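Local coordinates for protein beta-galacturonidase (Eisenbergiella tayi, PDB 6NCW) that hydrolyses beta-galacturonides as a family 2 glycoside hydrolase, at residues D436-V439 and E440-L443; D444-Y447 and Q448-Q451; Q489-K492 and E493-Q496; V547-D550 and S551-L555. All coordinates share one frame; numbering follows the deposited sequence.

In the fold
All four interactions are local contacts on three outer helices of the TIM barrel of this family 2 hydrolase. Interactions 1 and 2 follow one another on helix 439-453, their centres about 12 Å apart. Interaction 3, on helix 484-500, touches interaction 1 where Glu493 OE2 meets Val439 N at 3.1 Å, probably as a hydrogen bond, and interaction 4 where Leu495 CD1 lies 3.8 Å from Ser551 CB. The nearest atoms of interactions 2 and 4 are about 16 Å apart. Galacturonate-binding residues lie close by: the side chain of Leu491 is about 7 Å from that of Lys532, and the side chain of Tyr442 about 8 Å from that of Tyr434 and from a bound glycerol.

Interaction 1 (D436-V439 and E440-L443); sequences DVPV and EDYL
Tyr442 N gives a nearly straight bond (3.2 Å, 172°) to the carbonyl O of Pro438, the N-cap residue of helix 439-453, and this is the first i to i+4 bond of the helix. Asp441 N reaches the same oxygen in a weak, bent one. One residue on, Leu443 N bonds Val439 O at 2.9 Å. The amide of Val439 lies in the first turn, where no helical carbonyl is in place to accept it, and is taken by the carboxylate of Glu493 from helix 484-500. The ring of Pro438 holds phi near -53°, compatible with the cap, and leaves its carbonyl to the helix. That ring also packs against Asp441, whose CG stands anti to the carbonyl carbon (chi1 -59°), bringing OD2 back to 3.7 Å from Pro438 CG; a carboxylate at this end of a helix would probably be favoured by the helix dipole. Val439 turns its branched side chain inward onto Gln494 and Ile466, and the ring of Tyr442 stacks on Phe413, near the galacturonate site. Ahead of the cap, Val437 crosses Tyr442 at about a right angle, its CG1 4.2 Å from Tyr442 CB.

Interaction 2 (D444-Y447 and Q448-Q451); sequences DELY and QWIQ
Gln451 folds back over the ring of Tyr447, one helical turn earlier on helix 439-453. From CB, 3.8 Å from Tyr447 O, CG stands anti to the carbonyl carbon (chi1 -55°) and the chain then bends at chi2 (-52°), which brings it across the tyrosine and not out along the helix. CG comes next: it lies 3.2 Å from Tyr447 O and makes a CH-pi contact over the ring face, 3.9 Å from the centroid of the Tyr447 ring and displaced toward the CE2 side. CD then passes above CZ, and NE2 ends over the same face, 3.4 Å from Tyr447 CE1. Amide and ring planes are only 17° apart, so the two flat groups are nearly parallel. The other branch, OE1, accepts a hydrogen bond from the amide of Gly458, which fixes the rotation of the amide group. Glutamine suits this place because its methylenes cover the ring while its polar end reaches the loop after the helix.

Under these side chains run four regular i to i+4 backbone bonds, such as Gln448 N to Asp444 O at 2.9 Å. On the inward side, Leu446 CD1 meets Ile450 CD1 at 4.0 Å, and both side chains pack on Tyr427 of strand 425-428. The carboxylates point elsewhere: Asp444 pairs with Arg501 and Glu445 with Lys414, as suits acidic residues at the helix surface. The helix is thus amphipathic, and it forms the helix of the beta-alpha-beta unit of strand 425-428, helix 439-453 and strand 461-466 in the TIM barrel.

Interaction 3 (Q489-K492 and E493-Q496); sequences QALK and EQLQ
Gln494 N donates to Ala490 O at 2.8 Å, the shortest of four i to i+4 bonds that join these two turns of helix 484-500. Leu495 N to Leu491 O follows at 2.9 Å; Glu493 N to Gln489 O and Gln496 N to Lys492 O are each 3.1 Å. All four are close to straight.

The polar side chains find their main partners beyond these turns. Gln494 is buried, so its amide needs satisfying: NE2 donates to the carbonyls of Pro431 and Gly467, tying two loops to the helix. Its CG, anti to the carbonyl carbon (chi1 -71°), doubles back over the previous turn and comes 3.1 Å from Ala490 O; the chain then runs on extended and sets OE1 3.7 Å from Leu491 CD2. Ala490 CB lies 4.2 Å from Gln494 NE2, and the small residue is compatible with the chain passing here. Glu493, also extended, carries OE1 to a salt bridge with Lys432.

The apolar side chain of leucine suits the remaining face, buried on strand 504-509 and helix 544-553. Leu495 bends back so that its CG rests 3.4 Å from Leu491 O, and its side chain packs on Val507 and Ile509 of strand 504-509. Thus the helix, the middle of the unit formed with strands 461-466 and 504-509, holds on to the start of helix 439-453 through Glu493 and Gln494, and packs against helix 544-553 through Leu491, Lys492 and Leu495.

Interaction 4 (V547-D550 and S551-L555); sequences VVKD and SYRSL
Val548 lays CG1 over one face of the Tyr552 ring, and this pair forms the close-packed inner side of helix 544-553. The CH-pi contact puts Val548 CG1 4.2 Å from the ring centroid of Tyr552, 14° off the normal. The two side chains run alongside and point the same way, over a backbone bond from Tyr552 N to Val548 O of 2.8 Å. A branched valine offers a methyl to the ring, while tyrosine fills the interior and still brings its OH to the carbonyl of Gly274.

The outer side is polar. Lys549, fully extended, lies beside Arg553, with Lys549 CE 3.5 Å from Arg553 NH2. Both cations bind the carboxylate of Asp302, which draws them together. Farther along, Ser554 N makes a weak bond to Asp550 O and also bonds Ser551 O. Ser554 OG, set between backbone N and carbonyl carbon (chi1 71°), reaches Ser551 O too, at 2.7 Å, from the same face of its plane. A serine suits this place because its short hydroxyl can take up such a carbonyl.

Helix 544-553 thus rests Val548 and Tyr552 on strand 504-509, and turns Val547 and Ser551 toward helix 484-500.

Interaction 1 (D436-V439 and E440-L443)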
loop_
_atom_site.group_PDB
_atom_site.type_symbol
_atom_site.label_atom_id
_atom_site.label_comp_id
_atom_site.label_asym_id
_atom_site.label_seq_id
_atom_site.Cartn_x
_atom_site.Cartn_y
_atom_site.Cartn_z
ATOM N N ASP A 436 -6.758 24.512 13.996
ATOM C CA ASP A 436 -5.731 25.185 13.203
ATOM C C ASP A 436 -5.388 26.508 13.875
ATOM O O ASP A 436 -5.979 27.550 13.601
ATOM C CB ASP A 436 -6.172 25.350 11.758
ATOM C CG ASP A 436 -6.008 24.058 10.966
ATOM O OD1 ASP A 436 -4.934 23.406 11.106
ATOM O OD2 ASP A 436 -6.959 23.679 10.239
ATOM N N VAL A 437 -4.422 26.433 14.782
ATOM C CA VAL A 437 -3.883 27.513 15.604
ATOM C C VAL A 437 -2.407 27.169 15.749
ATOM O O VAL A 437 -2.086 25.988 15.958
ATOM C CB VAL A 437 -4.555 27.586 16.989
ATOM C CG1 VAL A 437 -3.918 28.673 17.831
ATOM C CG2 VAL A 437 -6.065 27.814 16.871
ATOM N N PRO A 438 -1.487 28.126 15.649
ATOM C CA PRO A 438 -0.082 27.828 15.962
ATOM C C PRO A 438 0.057 27.202 17.346
ATOM O O PRO A 438 -0.566 27.646 18.316
ATOM C CB PRO A 438 0.591 29.199 15.893
ATOM C CG PRO A 438 -0.268 29.962 14.893
ATOM C CD PRO A 438 -1.676 29.509 15.178
ATOM N N VAL A 439 0.885 26.160 17.435
ATOM C CA VAL A 439 0.994 25.420 18.695
ATOM C C VAL A 439 1.448 26.335 19.832
ATOM O O VAL A 439 0.949 26.245 20.964
ATOM C CB VAL A 439 1.941 24.215 18.540
ATOM C CG1 VAL A 439 1.953 23.418 19.846
ATOM C CG2 VAL A 439 1.508 23.340 17.384
ATOM N N GLU A 440 2.399 27.224 19.552
ATOM C CA GLU A 440 2.910 28.118 20.589
ATOM C C GLU A 440 1.802 28.983 21.184
ATOM O O GLU A 440 1.778 29.216 22.397
ATOM C CB GLU A 440 4.007 28.997 20.008
ATOM C CG GLU A 440 4.912 29.568 21.050
ATOM C CD GLU A 440 6.288 29.847 20.491
ATOM O OE1 GLU A 440 6.363 30.577 19.470
ATOM O OE2 GLU A 440 7.276 29.307 21.059
ATOM N N ASP A 441 0.882 29.469 20.346
ATOM C CA ASP A 441 -0.182 30.350 20.827
ATOM C C ASP A 441 -1.190 29.586 21.666
ATOM O O ASP A 441 -1.620 30.061 22.720
ATOM C CB ASP A 441 -0.898 31.023 19.650
ATOM C CG ASP A 441 0.044 31.851 18.782
ATOM O OD1 ASP A 441 1.207 32.031 19.190
ATOM O OD2 ASP A 441 -0.385 32.314 17.697
ATOM N N TYR A 442 -1.590 28.410 21.198
ATOM C CA TYR A 442 -2.532 27.583 21.937
ATOM C C TYR A 442 -1.957 27.201 23.294
ATOM O O TYR A 442 -2.623 27.322 24.329
ATOM C CB TYR A 442 -2.851 26.343 21.100
ATOM C CG TYR A 442 -4.062 25.578 21.525
ATOM C CD1 TYR A 442 -3.942 24.393 22.240
ATOM C CD2 TYR A 442 -5.334 26.024 21.189
ATOM C CE1 TYR A 442 -5.060 23.664 22.617
ATOM C CE2 TYR A 442 -6.465 25.309 21.572
ATOM C CZ TYR A 442 -6.320 24.134 22.276
ATOM O OH TYR A 442 -7.438 23.430 22.652
ATOM N N LEU A 443 -0.699 26.767 23.305
ATOM C CA LEU A 443 -0.054 26.330 24.530
ATOM C C LEU A 443 0.111 27.489 25.509
ATOM O O LEU A 443 -0.103 27.324 26.719
ATOM C CB LEU A 443 1.293 25.694 24.181
ATOM C CG LEU A 443 2.135 25.100 25.290
ATOM C CD1 LEU A 443 1.277 24.182 26.172
ATOM C CD2 LEU A 443 3.287 24.344 24.665
#

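Interaction 2 (D444-Y447 and Q448-Q451)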
loop_
_atom_site.group_PDB
_atom_site.type_symbol
_atom_site.label_atom_id
_atom_site.label_comp_id
_atom_site.label_asym_id
_atom_site.label_seq_id
_atom_site.Cartn_x
_atom_site.Cartn_y
_atom_site.Cartn_z
ATOM N N ASP A 444 0.477 28.672 25.004
ATOM C CA ASP A 444 0.628 29.839 25.872
ATOM C C ASP A 444 -0.705 30.279 26.461
ATOM O O ASP A 444 -0.785 30.613 27.649
ATOM C CB ASP A 444 1.278 30.985 25.093
ATOM C CG ASP A 444 2.755 30.722 24.805
ATOM O OD1 ASP A 444 3.308 29.741 25.370
ATOM O OD2 ASP A 444 3.360 31.482 24.016
ATOM N N GLU A 445 -1.761 30.280 25.655
ATOM C CA GLU A 445 -3.076 30.647 26.168
ATOM C C GLU A 445 -3.525 29.691 27.272
ATOM O O GLU A 445 -4.045 30.128 28.306
ATOM C CB GLU A 445 -4.089 30.671 25.027
ATOM C CG GLU A 445 -5.514 30.627 25.526
ATOM C CD GLU A 445 -6.551 30.664 24.415
ATOM O OE1 GLU A 445 -7.736 30.388 24.704
ATOM O OE2 GLU A 445 -6.192 30.987 23.263
ATOM N N LEU A 446 -3.322 28.382 27.076
ATOM C CA LEU A 446 -3.658 27.402 28.112
ATOM C C LEU A 446 -2.787 27.580 29.352
ATOM O O LEU A 446 -3.289 27.558 30.483
ATOM C CB LEU A 446 -3.510 25.985 27.563
ATOM C CG LEU A 446 -3.667 24.844 28.590
ATOM C CD1 LEU A 446 -5.048 24.841 29.269
ATOM C CD2 LEU A 446 -3.380 23.487 27.932
ATOM N N TYR A 447 -1.478 27.753 29.161
ATOM C CA TYR A 447 -0.573 27.832 30.308
ATOM C C TYR A 447 -0.869 29.062 31.160
ATOM O O TYR A 447 -0.958 28.972 32.390
ATOM C CB TYR A 447 0.884 27.846 29.851
ATOM C CG TYR A 447 1.810 27.726 31.032
ATOM C CD1 TYR A 447 1.927 26.521 31.723
ATOM C CD2 TYR A 447 2.521 28.826 31.502
ATOM C CE1 TYR A 447 2.751 26.403 32.820
ATOM C CE2 TYR A 447 3.351 28.718 32.606
ATOM C CZ TYR A 447 3.458 27.508 33.261
ATOM O OH TYR A 447 4.274 27.399 34.364
ATOM N N GLN A 448 -1.041 30.215 30.514
ATOM C CA GLN A 448 -1.357 31.445 31.231
ATOM C C GLN A 448 -2.664 31.319 32.004
ATOM O O GLN A 448 -2.740 31.717 33.168
ATOM C CB GLN A 448 -1.410 32.612 30.245
ATOM C CG GLN A 448 -0.285 33.617 30.410
ATOM C CD GLN A 448 1.099 33.038 30.141
ATOM O OE1 GLN A 448 1.482 32.822 28.984
ATOM N NE2 GLN A 448 1.866 32.801 31.213
ATOM N N TRP A 449 -3.696 30.751 31.383
ATOM C CA TRP A 449 -4.938 30.519 32.109
ATOM C C TRP A 449 -4.712 29.652 33.342
ATOM O O TRP A 449 -5.270 29.930 34.409
ATOM C CB TRP A 449 -5.985 29.864 31.207
ATOM C CG TRP A 449 -7.200 29.508 31.983
ATOM C CD1 TRP A 449 -8.257 30.325 32.278
ATOM C CD2 TRP A 449 -7.486 28.243 32.605
ATOM N NE1 TRP A 449 -9.181 29.647 33.035
ATOM C CE2 TRP A 449 -8.732 28.367 33.251
ATOM C CE3 TRP A 449 -6.816 27.017 32.663
ATOM C CZ2 TRP A 449 -9.324 27.314 33.943
ATOM C CZ3 TRP A 449 -7.407 25.968 33.360
ATOM C CH2 TRP A 449 -8.644 26.124 33.990
ATOM N N ILE A 450 -3.920 28.576 33.214
ATOM C CA ILE A 450 -3.661 27.734 34.377
ATOM C C ILE A 450 -2.996 28.549 35.478
ATOM O O ILE A 450 -3.372 28.443 36.650
ATOM C CB ILE A 450 -2.812 26.507 33.995
ATOM C CG1 ILE A 450 -3.625 25.505 33.170
ATOM C CG2 ILE A 450 -2.314 25.811 35.229
ATOM C CD1 ILE A 450 -2.753 24.480 32.468
ATOM N N GLN A 451 -2.019 29.401 35.120
ATOM C CA GLN A 451 -1.274 30.129 36.148
ATOM C C GLN A 451 -2.065 31.288 36.749
ATOM O O GLN A 451 -1.903 31.579 37.940
ATOM C CB GLN A 451 0.046 30.657 35.591
ATOM C CG GLN A 451 0.908 29.610 34.966
ATOM C CD GLN A 451 1.121 28.421 35.876
ATOM O OE1 GLN A 451 1.600 28.564 36.998
ATOM N NE2 GLN A 451 0.755 27.240 35.402
#

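Interaction 3 (Q489-K492 and E493-Q496)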
loop_
_atom_site.group_PDB
_atom_site.type_symbol
_atom_site.label_atom_id
_atom_site.label_comp_id
_atom_site.label_asym_id
_atom_site.label_seq_id
_atom_site.Cartn_x
_atom_site.Cartn_y
_atom_site.Cartn_z
ATOM N N GLN A 489 5.307 17.656 9.569
ATOM C CA GLN A 489 5.258 19.085 9.868
ATOM C C GLN A 489 4.599 19.346 11.213
ATOM O O GLN A 489 5.067 20.180 11.991
ATOM C CB GLN A 489 4.495 19.842 8.778
ATOM C CG GLN A 489 4.969 19.596 7.348
ATOM C CD GLN A 489 4.018 20.179 6.283
ATOM O OE1 GLN A 489 4.278 20.065 5.079
ATOM N NE2 GLN A 489 2.916 20.800 6.728
ATOM N N ALA A 490 3.474 18.682 11.479
ATOM C CA ALA A 490 2.773 18.872 12.744
ATOM C C ALA A 490 3.664 18.514 13.935
ATOM O O ALA A 490 3.806 19.303 14.880
ATOM C CB ALA A 490 1.495 18.037 12.762
ATOM N N LEU A 491 4.297 17.339 13.891
ATOM C CA LEU A 491 5.098 16.897 15.034
ATOM C C LEU A 491 6.305 17.804 15.243
ATOM O O LEU A 491 6.666 18.111 16.383
ATOM C CB LEU A 491 5.532 15.442 14.852
ATOM C CG LEU A 491 4.629 14.356 15.471
ATOM C CD1 LEU A 491 4.667 14.448 16.989
ATOM C CD2 LEU A 491 3.191 14.496 14.972
ATOM N N LYS A 492 6.928 18.265 14.154
ATOM C CA LYS A 492 8.055 19.181 14.295
ATOM C C LYS A 492 7.636 20.445 15.047
ATOM O O LYS A 492 8.267 20.837 16.034
ATOM C CB LYS A 492 8.624 19.515 12.910
ATOM C CG LYS A 492 9.980 20.209 12.963
ATOM C CD LYS A 492 10.482 20.591 11.572
ATOM C CE LYS A 492 11.926 21.105 11.632
ATOM N NZ LYS A 492 12.581 21.061 10.283
ATOM N N GLU A 493 6.537 21.069 14.620
ATOM C CA GLU A 493 6.063 22.274 15.293
ATOM C C GLU A 493 5.579 21.991 16.715
ATOM O O GLU A 493 5.815 22.792 17.626
ATOM C CB GLU A 493 4.939 22.923 14.482
ATOM C CG GLU A 493 4.466 24.222 15.133
ATOM C CD GLU A 493 3.282 24.879 14.438
ATOM O OE1 GLU A 493 2.882 24.392 13.354
ATOM O OE2 GLU A 493 2.752 25.878 14.997
ATOM N N GLN A 494 4.863 20.884 16.917
ATOM C CA GLN A 494 4.348 20.549 18.252
ATOM C C GLN A 494 5.464 20.350 19.270
ATOM O O GLN A 494 5.377 20.845 20.399
ATOM C CB GLN A 494 3.473 19.294 18.176
ATOM C CG GLN A 494 2.147 19.558 17.472
ATOM C CD GLN A 494 1.401 18.287 17.146
ATOM O OE1 GLN A 494 1.958 17.196 17.244
ATOM N NE2 GLN A 494 0.126 18.417 16.763
ATOM N N LEU A 495 6.521 19.623 18.893
ATOM C CA LEU A 495 7.576 19.318 19.851
ATOM C C LEU A 495 8.419 20.555 20.137
ATOM O O LEU A 495 8.823 20.795 21.286
ATOM C CB LEU A 495 8.450 18.168 19.330
ATOM C CG LEU A 495 7.799 16.761 19.333
ATOM C CD1 LEU A 495 8.705 15.736 18.687
ATOM C CD2 LEU A 495 7.433 16.278 20.742
ATOM N N GLN A 496 8.694 21.348 19.098
ATOM C CA GLN A 496 9.429 22.591 19.284
ATOM C C GLN A 496 8.723 23.497 20.291
ATOM O O GLN A 496 9.370 24.085 21.162
ATOM C CB GLN A 496 9.616 23.276 17.926
ATOM C CG GLN A 496 9.803 24.782 17.955
ATOM C CD GLN A 496 11.119 25.235 18.576
ATOM O OE1 GLN A 496 12.148 24.548 18.473
ATOM N NE2 GLN A 496 11.092 26.409 19.230
#

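Interaction 4 (V547-D550 and S551-L555)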
loop_
_atom_site.group_PDB
_atom_site.type_symbol
_atom_site.label_atom_id
_atom_site.label_comp_id
_atom_site.label_asym_id
_atom_site.label_seq_id
_atom_site.Cartn_x
_atom_site.Cartn_y
_atom_site.Cartn_z
ATOM N N VAL A 547 11.576 12.830 12.651
ATOM C CA VAL A 547 11.369 14.131 13.283
ATOM C C VAL A 547 11.355 13.998 14.804
ATOM O O VAL A 547 11.941 14.822 15.523
ATOM C CB VAL A 547 10.063 14.756 12.754
ATOM C CG1 VAL A 547 9.458 15.716 13.780
ATOM C CG2 VAL A 547 10.330 15.500 11.470
ATOM N N VAL A 548 10.660 12.979 15.322
ATOM C CA VAL A 548 10.628 12.747 16.766
ATOM C C VAL A 548 12.013 12.365 17.271
ATOM O O VAL A 548 12.471 12.857 18.307
ATOM C CB VAL A 548 9.587 11.667 17.116
ATOM C CG1 VAL A 548 9.705 11.292 18.575
ATOM C CG2 VAL A 548 8.151 12.162 16.822
ATOM N N LYS A 549 12.694 11.483 16.545
ATOM C CA LYS A 549 14.019 11.046 16.951
ATOM C C LYS A 549 14.986 12.224 17.015
ATOM O O LYS A 549 15.704 12.398 18.004
ATOM C CB LYS A 549 14.503 9.969 15.984
ATOM C CG LYS A 549 15.880 9.404 16.245
ATOM C CD LYS A 549 16.095 8.230 15.289
ATOM C CE LYS A 549 17.418 7.533 15.525
ATOM N NZ LYS A 549 17.533 6.364 14.629
ATOM N N ASP A 550 15.003 13.060 15.973
ATOM C CA ASP A 550 15.853 14.249 15.998
ATOM C C ASP A 550 15.569 15.108 17.220
ATOM O O ASP A 550 16.499 15.604 17.865
ATOM C CB ASP A 550 15.653 15.086 14.742
ATOM C CG ASP A 550 16.256 14.444 13.507
ATOM O OD1 ASP A 550 17.050 13.485 13.639
ATOM O OD2 ASP A 550 15.908 14.897 12.391
ATOM N N SER A 551 14.290 15.302 17.550
ATOM C CA SER A 551 13.938 16.143 18.689
ATOM C C SER A 551 14.357 15.503 20.010
ATOM O O SER A 551 15.045 16.132 20.820
ATOM C CB SER A 551 12.440 16.430 18.695
ATOM O OG SER A 551 12.075 17.086 19.894
ATOM N N TYR A 552 13.953 14.247 20.243
ATOM C CA TYR A 552 14.189 13.636 21.549
ATOM C C TYR A 552 15.669 13.325 21.777
ATOM O O TYR A 552 16.138 13.358 22.919
ATOM C CB TYR A 552 13.364 12.359 21.696
ATOM C CG TYR A 552 11.910 12.534 22.103
ATOM C CD1 TYR A 552 11.306 13.787 22.144
ATOM C CD2 TYR A 552 11.147 11.433 22.459
ATOM C CE1 TYR A 552 9.971 13.936 22.531
ATOM C CE2 TYR A 552 9.817 11.568 22.835
ATOM C CZ TYR A 552 9.233 12.815 22.876
ATOM O OH TYR A 552 7.909 12.929 23.267
ATOM N N ARG A 553 16.407 12.980 20.723
ATOM C CA ARG A 553 17.834 12.717 20.868
ATOM C C ARG A 553 18.653 13.984 21.107
ATOM O O ARG A 553 19.818 13.888 21.500
ATOM C CB ARG A 553 18.352 11.998 19.627
ATOM C CG ARG A 553 17.856 10.578 19.488
ATOM C CD ARG A 553 19.038 9.687 19.640
ATOM N NE ARG A 553 18.985 8.508 18.800
ATOM C CZ ARG A 553 18.897 7.279 19.290
ATOM N NH1 ARG A 553 18.842 7.111 20.614
ATOM N NH2 ARG A 553 18.853 6.230 18.464
ATOM N N SER A 554 18.082 15.163 20.893
ATOM C CA SER A 554 18.795 16.407 21.129
ATOM C C SER A 554 18.609 16.925 22.552
ATOM O O SER A 554 19.008 18.055 22.851
ATOM C CB SER A 554 18.337 17.465 20.130
ATOM O OG SER A 554 17.021 17.888 20.428
ATOM N N LEU A 555 17.996 16.142 23.427
ATOM C CA LEU A 555 17.677 16.629 24.753
ATOM C C LEU A 555 18.002 15.538 25.748
ATOM O O LEU A 555 17.895 14.349 25.437
ATOM C CB LEU A 555 16.205 17.041 24.863
ATOM C CG LEU A 555 15.791 18.341 24.164
ATOM C CD1 LEU A 555 14.293 18.404 24.089
ATOM C CD2 LEU A 555 16.321 19.556 24.900
#